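Local structure of oligopeptide ABC transporter OppAIV (Borrelia burgdorferi B31, 4GL8) at residues N286-Y291 with A333-I338; D325-T330 with I497-Y502. The protein probably binds oligopeptides as the extracytoplasmic receptor of an ABC transporter and delivers them for uptake. All coordinates share one frame; numbering follows the deposited sequence.

In the fold
Contacts 1 and 2 illustrate how segments far apart in sequence become neighbours by resting on two neighbouring strands. Their centres lie about 10 Å apart, and strands 287-293 and 492-504 run antiparallel side by side, with S287 O and T498 N, 2.8 Å apart, probably hydrogen-bonded. I497 has a part in both: its CD1 lies 3.8 Å from T288 CG2 of contact 1, while its backbone pairs with I328 in contact 2. The order along the chain is interleaved, as 325-330 and 333-338 both fall between 286-291 and 497-502. Contact 1 is the one that reaches the ligand, through S287, which packs against a modified side chain of the bound peptide.

Contact 1: N286-Y291 with A333-I338; sequences NSTSFY and ATPDYI
With CG of N286 opposite its own carbonyl carbon (chi1 -79°), the amide reaches P335 and Y337 together. Y337 answers with a similar torsion (chi1 -56°), which swings its ring back towards N286 although its CB sets out to one side. The two amide atoms divide the work. OD1 lies against the pyrrolidine of P335, 3.9 Å from P335 CB, whereas ND2 approaches the aromatic ring, N286 ND2 to Y337 CE1 being 3.7 Å. The amide plane is inclined 45° to that ring and comes in obliquely. P335 CG also packs against the backbone of N286, 4.0 Å from N286 CA.

One step along, T288 is divided between apolar and polar partners. Its CG2 meets P335 CD at 4.1 Å, the two side chains nearly perpendicular, and lies 3.9 Å from A333 O. Its OG1 sits at the edge of the F290 ring, in the ring plane, and is hydrogen-bonded to a water at 2.7 Å. The same water donates to A333 O at 2.8 Å, so this single molecule links the strand hydroxyl to the loop carbonyl and supplies the polar tie that the direct contacts lack.

F437 of helix 435-438 touches T288, P335 and Y337, closing packing around the junction, and E482 accepts a hydrogen bond from A333 N. D336, its CB directed away from the strand, forms a salt bridge with R332. The contact thus packs an irregular loop, the one leading from strand 328-329 to helix 351-361, against a sheet strand just after a chain corner, a strand whose S287 packs against the bound peptide in this family 5 solute-binding protein.

Contact 2: D325-T330 with I497-Y502; sequences DSSIPT and ITSSSY
S327 places its side chain against the strand that carries I497 and S499, and its two side-chain atoms meet neighbouring parts of that strand. CB rests 3.5 Å from I497 O. Beyond it, OG stands opposite the carbonyl carbon of S327 (chi1 -67°) and accepts the backbone N-H of S499: S327 OG to S499 N is 3.0 Å, with a rather bent 146° at the hydrogen. The hydroxyl therefore takes the place a main-chain carbonyl would have in a regular ladder. In the conformer of D325 described here, S327 OG donates weakly to D325 OD2, and OD1 takes S327 N-H from above the carboxylate plane, as in an Asx turn just ahead of the strand; since a second conformer of D325 was modelled, both bonds and the turn are tentative.

Here the loop becomes a short edge strand, 328-329, paired antiparallel with the long strand 492-504. I328 and I497 form a hydrogen-bonded pair: I328 N donates to I497 O over 3.0 Å, and I497 N to I328 O over 2.9 Å, both close to straight. Their side chains leave on the same face of the sheet, with I328 CB and I497 CB 4.1 Å apart, although the end of I328 then leads away from its partner.

At the loop end of the contact, S326 OG and S499 OG share a hydrogen bond of 3.0 Å in which either hydroxyl could be the donor; S326 also touches S282 of strand 280-285. At the other end T330 turns its methyl, not its hydroxyl, to the long strand. T330 CG2 lies 3.9 Å from I497 CD1, the side chains meeting at a slant, while T330 OG1 is hydrogen-bonded to the backbone N of R332.

Contact 1: N286-Y291 with A333-I338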
ATOM      1  N   ASN A 286      -4.526   7.251  -5.062  1.00 22.65           N
ATOM      2  CA  ASN A 286      -3.725   7.774  -3.968  1.00 22.73           C
ATOM      3  C   ASN A 286      -2.462   6.962  -3.793  1.00 22.23           C
ATOM      4  O   ASN A 286      -2.231   6.315  -2.760  1.00 22.13           O
ATOM      5  CB  ASN A 286      -4.527   7.776  -2.684  1.00 23.31           C
ATOM      6  CG  ASN A 286      -5.497   8.941  -2.610  1.00 24.98           C
ATOM      7  OD1 ASN A 286      -5.350   9.938  -3.317  1.00 25.64           O
ATOM      8  ND2 ASN A 286      -6.498   8.816  -1.752  1.00 25.40           N
ATOM      9  N   SER A 287      -1.604   7.040  -4.782  1.00 22.47           N
ATOM     10  CA  SER A 287      -0.447   6.185  -4.823  1.00 22.76           C
ATOM     11  C   SER A 287       0.656   6.941  -5.550  1.00 22.58           C
ATOM     12  O   SER A 287       0.362   7.720  -6.443  1.00 24.12           O
ATOM     13  CB  SER A 287      -0.852   4.899  -5.536  1.00 23.15           C
ATOM     14  OG  SER A 287       0.014   3.868  -5.203  1.00 24.32           O
ATOM     15  N   THR A 288       1.905   6.767  -5.124  1.00 21.77           N
ATOM     16  CA  THR A 288       3.027   7.492  -5.671  1.00 21.21           C
ATOM     17  C   THR A 288       4.084   6.556  -6.229  1.00 20.89           C
ATOM     18  O   THR A 288       4.221   5.410  -5.803  1.00 20.67           O
ATOM     19  CB  THR A 288       3.730   8.408  -4.622  1.00 21.51           C
ATOM     20  OG1 THR A 288       4.284   7.642  -3.547  1.00 19.82           O
ATOM     21  CG2 THR A 288       2.763   9.477  -4.057  1.00 22.88           C
ATOM     22  N   SER A 289       4.864   7.097  -7.158  1.00 21.19           N
ATOM     23  CA  SER A 289       6.086   6.460  -7.652  1.00 20.79           C
ATOM     24  C   SER A 289       7.293   7.315  -7.232  1.00 19.72           C
ATOM     25  O   SER A 289       7.320   8.531  -7.440  1.00 20.06           O
ATOM     26  CB  SER A 289       6.029   6.295  -9.173  1.00 21.77           C
ATOM     27  OG  SER A 289       7.329   6.041  -9.728  1.00 23.03           O
ATOM     28  N   PHE A 290       8.246   6.686  -6.559  1.00 18.63           N
ATOM     29  CA  PHE A 290       9.520   7.319  -6.237  1.00 18.19           C
ATOM     30  C   PHE A 290      10.630   6.264  -6.226  1.00 17.62           C
ATOM     31  O   PHE A 290      10.348   5.098  -6.144  1.00 16.67           O
ATOM     32  CB  PHE A 290       9.463   8.120  -4.929  1.00 18.27           C
ATOM     33  CG  PHE A 290       9.139   7.308  -3.678  1.00 17.70           C
ATOM     34  CD1 PHE A 290      10.132   6.651  -2.986  1.00 17.24           C
ATOM     35  CD2 PHE A 290       7.846   7.273  -3.178  1.00 17.69           C
ATOM     36  CE1 PHE A 290       9.847   5.932  -1.823  1.00 17.41           C
ATOM     37  CE2 PHE A 290       7.539   6.575  -2.014  1.00 17.80           C
ATOM     38  CZ  PHE A 290       8.551   5.883  -1.335  1.00 17.60           C
ATOM     39  N   TYR A 291      11.884   6.689  -6.369  1.00 17.63           N
ATOM     40  CA  TYR A 291      13.020   5.769  -6.239  1.00 17.84           C
ATOM     41  C   TYR A 291      13.678   6.012  -4.890  1.00 17.86           C
ATOM     42  O   TYR A 291      14.069   7.137  -4.598  1.00 18.88           O
ATOM     43  CB  TYR A 291      14.014   5.988  -7.405  1.00 18.61           C
ATOM     44  CG  TYR A 291      13.728   5.143  -8.636  1.00 18.73           C
ATOM     45  CD1 TYR A 291      12.438   4.826  -9.021  1.00 18.66           C
ATOM     46  CD2 TYR A 291      14.774   4.650  -9.410  1.00 19.76           C
ATOM     47  CE1 TYR A 291      12.201   4.011 -10.132  1.00 19.11           C
ATOM     48  CE2 TYR A 291      14.546   3.871 -10.523  1.00 20.28           C
ATOM     49  CZ  TYR A 291      13.258   3.543 -10.880  1.00 19.75           C
ATOM     50  OH  TYR A 291      13.082   2.748 -11.997  1.00 21.06           O
ATOM     51  N   ALA A 333       5.769  14.407  -2.408  1.00 19.11           N
ATOM     52  CA  ALA A 333       5.802  13.106  -1.732  1.00 18.16           C
ATOM     53  C   ALA A 333       4.408  12.550  -1.404  1.00 18.37           C
ATOM     54  O   ALA A 333       4.264  11.386  -1.054  1.00 17.97           O
ATOM     55  CB  ALA A 333       6.610  13.248  -0.450  1.00 18.23           C
ATOM     56  N   THR A 334       3.386  13.397  -1.438  1.00 19.34           N
ATOM     57  CA  THR A 334       2.025  12.959  -1.124  1.00 19.80           C
ATOM     58  C   THR A 334       1.076  13.354  -2.251  1.00 20.16           C
ATOM     59  O   THR A 334       1.305  14.333  -2.933  1.00 19.64           O
ATOM     60  CB  THR A 334       1.486  13.618   0.157  1.00 20.66           C
ATOM     61  OG1 THR A 334       1.181  14.978  -0.120  1.00 21.62           O
ATOM     62  CG2 THR A 334       2.514  13.577   1.307  1.00 20.43           C
ATOM     63  N   PRO A 335      -0.008  12.592  -2.429  1.00 20.88           N
ATOM     64  CA  PRO A 335      -1.085  13.105  -3.243  1.00 21.70           C
ATOM     65  C   PRO A 335      -1.742  14.281  -2.514  1.00 23.42           C
ATOM     66  O   PRO A 335      -1.432  14.523  -1.339  1.00 22.09           O
ATOM     67  CB  PRO A 335      -2.061  11.942  -3.337  1.00 21.76           C
ATOM     68  CG  PRO A 335      -1.342  10.747  -2.819  1.00 21.18           C
ATOM     69  CD  PRO A 335      -0.296  11.252  -1.893  1.00 20.38           C
ATOM     70  N   ASP A 336      -2.616  14.996  -3.220  1.00 25.32           N
ATOM     71  CA  ASP A 336      -3.464  16.026  -2.620  1.00 27.97           C
ATOM     72  C   ASP A 336      -4.694  15.373  -2.007  1.00 27.92           C
ATOM     73  O   ASP A 336      -5.154  14.342  -2.494  1.00 28.37           O
ATOM     74  CB  ASP A 336      -3.908  17.044  -3.667  1.00 30.52           C
ATOM     75  CG  ASP A 336      -2.764  17.931  -4.161  1.00 32.06           C
ATOM     76  OD1 ASP A 336      -1.788  18.234  -3.422  1.00 33.21           O
ATOM     77  OD2 ASP A 336      -2.854  18.329  -5.325  1.00 35.81           O
ATOM     78  N   TYR A 337      -5.192  15.952  -0.920  1.00 28.10           N
ATOM     79  CA  TYR A 337      -6.452  15.522  -0.279  1.00 28.97           C
ATOM     80  C   TYR A 337      -7.273  16.774   0.001  1.00 30.74           C
ATOM     81  O   TYR A 337      -6.759  17.877  -0.108  1.00 30.02           O
ATOM     82  CB  TYR A 337      -6.213  14.750   1.036  1.00 27.57           C
ATOM     83  CG  TYR A 337      -5.321  13.552   0.898  1.00 26.17           C
ATOM     84  CD1 TYR A 337      -5.853  12.266   0.831  1.00 26.09           C
ATOM     85  CD2 TYR A 337      -3.917  13.698   0.823  1.00 24.76           C
ATOM     86  CE1 TYR A 337      -5.017  11.166   0.706  1.00 24.84           C
ATOM     87  CE2 TYR A 337      -3.076  12.605   0.703  1.00 23.20           C
ATOM     88  CZ  TYR A 337      -3.625  11.349   0.626  1.00 23.45           C
ATOM     89  OH  TYR A 337      -2.813  10.272   0.470  1.00 21.88           O
ATOM     90  N   ILE A 338      -8.543  16.590   0.345  1.00 33.56           N
ATOM     91  CA  ILE A 338      -9.471  17.702   0.595  1.00 36.84           C
ATOM     92  C   ILE A 338      -8.879  18.761   1.542  1.00 37.39           C
ATOM     93  O   ILE A 338      -8.995  19.961   1.293  1.00 38.53           O
ATOM     94  CB  ILE A 338     -10.837  17.167   1.149  1.00 39.27           C
ATOM     95  CG1 ILE A 338     -11.855  18.299   1.411  1.00 41.80           C
ATOM     96  CG2 ILE A 338     -10.649  16.339   2.422  1.00 38.49           C
ATOM     97  CD1 ILE A 338     -12.960  18.379   0.375  1.00 44.24           C
TER
HETATM   98  O   HOH W   1       5.800   9.531  -2.436  1.00 26.46           O

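Contact 2: D325-T330 with I497-Y502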
ATOM      1  N   ASP A 325       0.036   7.453 -19.487  0.50 38.61           N
ATOM      2  CA  ASP A 325      -1.211   7.088 -18.823  0.50 39.40           C
ATOM      3  C   ASP A 325      -2.076   8.296 -18.545  0.50 39.76           C
ATOM      4  O   ASP A 325      -3.166   8.403 -19.107  0.50 43.99           O
ATOM      5  CB  ASP A 325      -0.977   6.249 -17.556  0.50 38.43           C
ATOM      6  CG  ASP A 325       0.288   6.637 -16.793  0.50 37.36           C
ATOM      7  OD1 ASP A 325       0.738   7.807 -16.879  0.50 36.49           O
ATOM      8  OD2 ASP A 325       0.819   5.751 -16.081  0.50 36.68           O
ATOM      9  N   SER A 326      -1.536   9.265 -17.821  1.00 37.76           N
ATOM     10  CA  SER A 326      -2.317  10.319 -17.111  1.00 38.42           C
ATOM     11  C   SER A 326      -1.825  10.484 -15.668  1.00 34.44           C
ATOM     12  O   SER A 326      -2.361  11.269 -14.900  1.00 35.45           O
ATOM     13  CB  SER A 326      -3.847  10.090 -17.079  1.00 41.40           C
ATOM     14  OG  SER A 326      -4.201   9.239 -15.990  1.00 43.19           O
ATOM     15  N   SER A 327      -0.809   9.729 -15.291  1.00 31.86           N
ATOM     16  CA  SER A 327      -0.075  10.000 -14.076  1.00 29.16           C
ATOM     17  C   SER A 327       0.395  11.436 -14.060  1.00 28.01           C
ATOM     18  O   SER A 327       0.709  12.007 -15.092  1.00 28.24           O
ATOM     19  CB  SER A 327       1.127   9.069 -13.979  1.00 28.47           C
ATOM     20  OG  SER A 327       0.690   7.730 -13.811  1.00 29.07           O
ATOM     21  N   ILE A 328       0.462  12.008 -12.870  1.00 26.69           N
ATOM     22  CA  ILE A 328       0.834  13.395 -12.701  1.00 26.22           C
ATOM     23  C   ILE A 328       2.324  13.451 -12.344  1.00 24.26           C
ATOM     24  O   ILE A 328       2.712  13.002 -11.295  1.00 22.04           O
ATOM     25  CB  ILE A 328       0.057  14.071 -11.552  1.00 27.19           C
ATOM     26  CG1 ILE A 328      -1.471  13.859 -11.661  1.00 28.88           C
ATOM     27  CG2 ILE A 328       0.423  15.549 -11.465  1.00 28.04           C
ATOM     28  CD1 ILE A 328      -2.142  14.655 -12.745  1.00 31.31           C
ATOM     29  N   PRO A 329       3.147  14.060 -13.200  1.00 24.56           N
ATOM     30  CA  PRO A 329       4.553  14.248 -12.825  1.00 23.50           C
ATOM     31  C   PRO A 329       4.681  15.220 -11.655  1.00 22.94           C
ATOM     32  O   PRO A 329       3.969  16.194 -11.612  1.00 24.14           O
ATOM     33  CB  PRO A 329       5.185  14.796 -14.112  1.00 24.28           C
ATOM     34  CG  PRO A 329       4.067  15.444 -14.837  1.00 26.02           C
ATOM     35  CD  PRO A 329       2.803  14.726 -14.472  1.00 25.77           C
ATOM     36  N   THR A 330       5.550  14.930 -10.692  1.00 22.14           N
ATOM     37  CA  THR A 330       5.605  15.717  -9.448  1.00 22.05           C
ATOM     38  C   THR A 330       6.943  15.606  -8.685  1.00 20.82           C
ATOM     39  O   THR A 330       7.668  14.629  -8.800  1.00 20.31           O
ATOM     40  CB  THR A 330       4.440  15.374  -8.470  1.00 21.96           C
ATOM     41  OG1 THR A 330       4.268  16.429  -7.532  1.00 21.55           O
ATOM     42  CG2 THR A 330       4.723  14.110  -7.679  1.00 21.52           C
ATOM     43  N   ILE A 497       2.514  11.029  -9.193  1.00 22.70           N
ATOM     44  CA  ILE A 497       1.341  10.524  -8.536  1.00 22.42           C
ATOM     45  C   ILE A 497       0.705   9.596  -9.542  1.00 23.65           C
ATOM     46  O   ILE A 497       0.345  10.012 -10.649  1.00 25.17           O
ATOM     47  CB  ILE A 497       0.330  11.634  -8.218  1.00 21.89           C
ATOM     48  CG1 ILE A 497       0.999  12.797  -7.463  1.00 21.86           C
ATOM     49  CG2 ILE A 497      -0.876  11.023  -7.504  1.00 21.06           C
ATOM     50  CD1 ILE A 497       1.588  12.450  -6.097  1.00 21.67           C
ATOM     51  N   THR A 498       0.513   8.353  -9.143  1.00 25.04           N
ATOM     52  CA  THR A 498       0.205   7.258 -10.082  1.00 26.50           C
ATOM     53  C   THR A 498      -1.229   7.294 -10.611  1.00 27.06           C
ATOM     54  O   THR A 498      -2.130   7.716  -9.907  1.00 25.81           O
ATOM     55  CB  THR A 498       0.447   5.912  -9.358  1.00 26.83           C
ATOM     56  OG1 THR A 498       1.859   5.681  -9.267  1.00 28.17           O
ATOM     57  CG2 THR A 498      -0.248   4.752 -10.065  1.00 27.58           C
ATOM     58  N   SER A 499      -1.412   6.846 -11.851  1.00 28.56           N
ATOM     59  CA  SER A 499      -2.723   6.482 -12.400  1.00 31.44           C
ATOM     60  C   SER A 499      -2.674   5.036 -12.837  1.00 31.98           C
ATOM     61  O   SER A 499      -1.809   4.678 -13.606  1.00 35.07           O
ATOM     62  CB  SER A 499      -3.064   7.334 -13.623  1.00 32.65           C
ATOM     63  OG  SER A 499      -3.247   8.692 -13.233  1.00 35.13           O
ATOM     64  N   SER A 500      -3.596   4.203 -12.374  1.00 30.89           N
ATOM     65  CA  SER A 500      -3.564   2.793 -12.733  1.00 30.60           C
ATOM     66  C   SER A 500      -4.509   2.468 -13.883  1.00 28.67           C
ATOM     67  O   SER A 500      -5.528   3.103 -14.061  1.00 26.56           O
ATOM     68  CB  SER A 500      -3.933   1.950 -11.529  1.00 32.79           C
ATOM     69  OG  SER A 500      -2.805   1.779 -10.687  1.00 37.18           O
ATOM     70  N   SER A 501      -4.175   1.422 -14.619  1.00 28.27           N
ATOM     71  CA  SER A 501      -4.919   1.016 -15.806  1.00 28.23           C
ATOM     72  C   SER A 501      -5.582  -0.334 -15.542  1.00 27.88           C
ATOM     73  O   SER A 501      -5.057  -1.135 -14.786  1.00 26.77           O
ATOM     74  CB  SER A 501      -3.958   0.913 -16.993  1.00 28.63           C
ATOM     75  OG  SER A 501      -3.719   2.181 -17.582  1.00 28.29           O
ATOM     76  N   TYR A 502      -6.759  -0.567 -16.117  1.00 28.69           N
ATOM     77  CA  TYR A 502      -7.458  -1.852 -15.929  1.00 28.64           C
ATOM     78  C   TYR A 502      -8.175  -2.293 -17.189  1.00 29.75           C
ATOM     79  O   TYR A 502      -8.635  -1.441 -17.984  1.00 29.78           O
ATOM     80  CB  TYR A 502      -8.515  -1.761 -14.820  1.00 28.79           C
ATOM     81  CG  TYR A 502      -8.079  -1.075 -13.559  1.00 28.37           C
ATOM     82  CD1 TYR A 502      -7.775  -1.816 -12.402  1.00 28.37           C
ATOM     83  CD2 TYR A 502      -7.989   0.316 -13.500  1.00 27.61           C
ATOM     84  CE1 TYR A 502      -7.377  -1.188 -11.246  1.00 27.73           C
ATOM     85  CE2 TYR A 502      -7.589   0.951 -12.342  1.00 28.49           C
ATOM     86  CZ  TYR A 502      -7.285   0.199 -11.218  1.00 28.46           C
ATOM     87  OH  TYR A 502      -6.895   0.835 -10.063  1.00 30.02           O
TER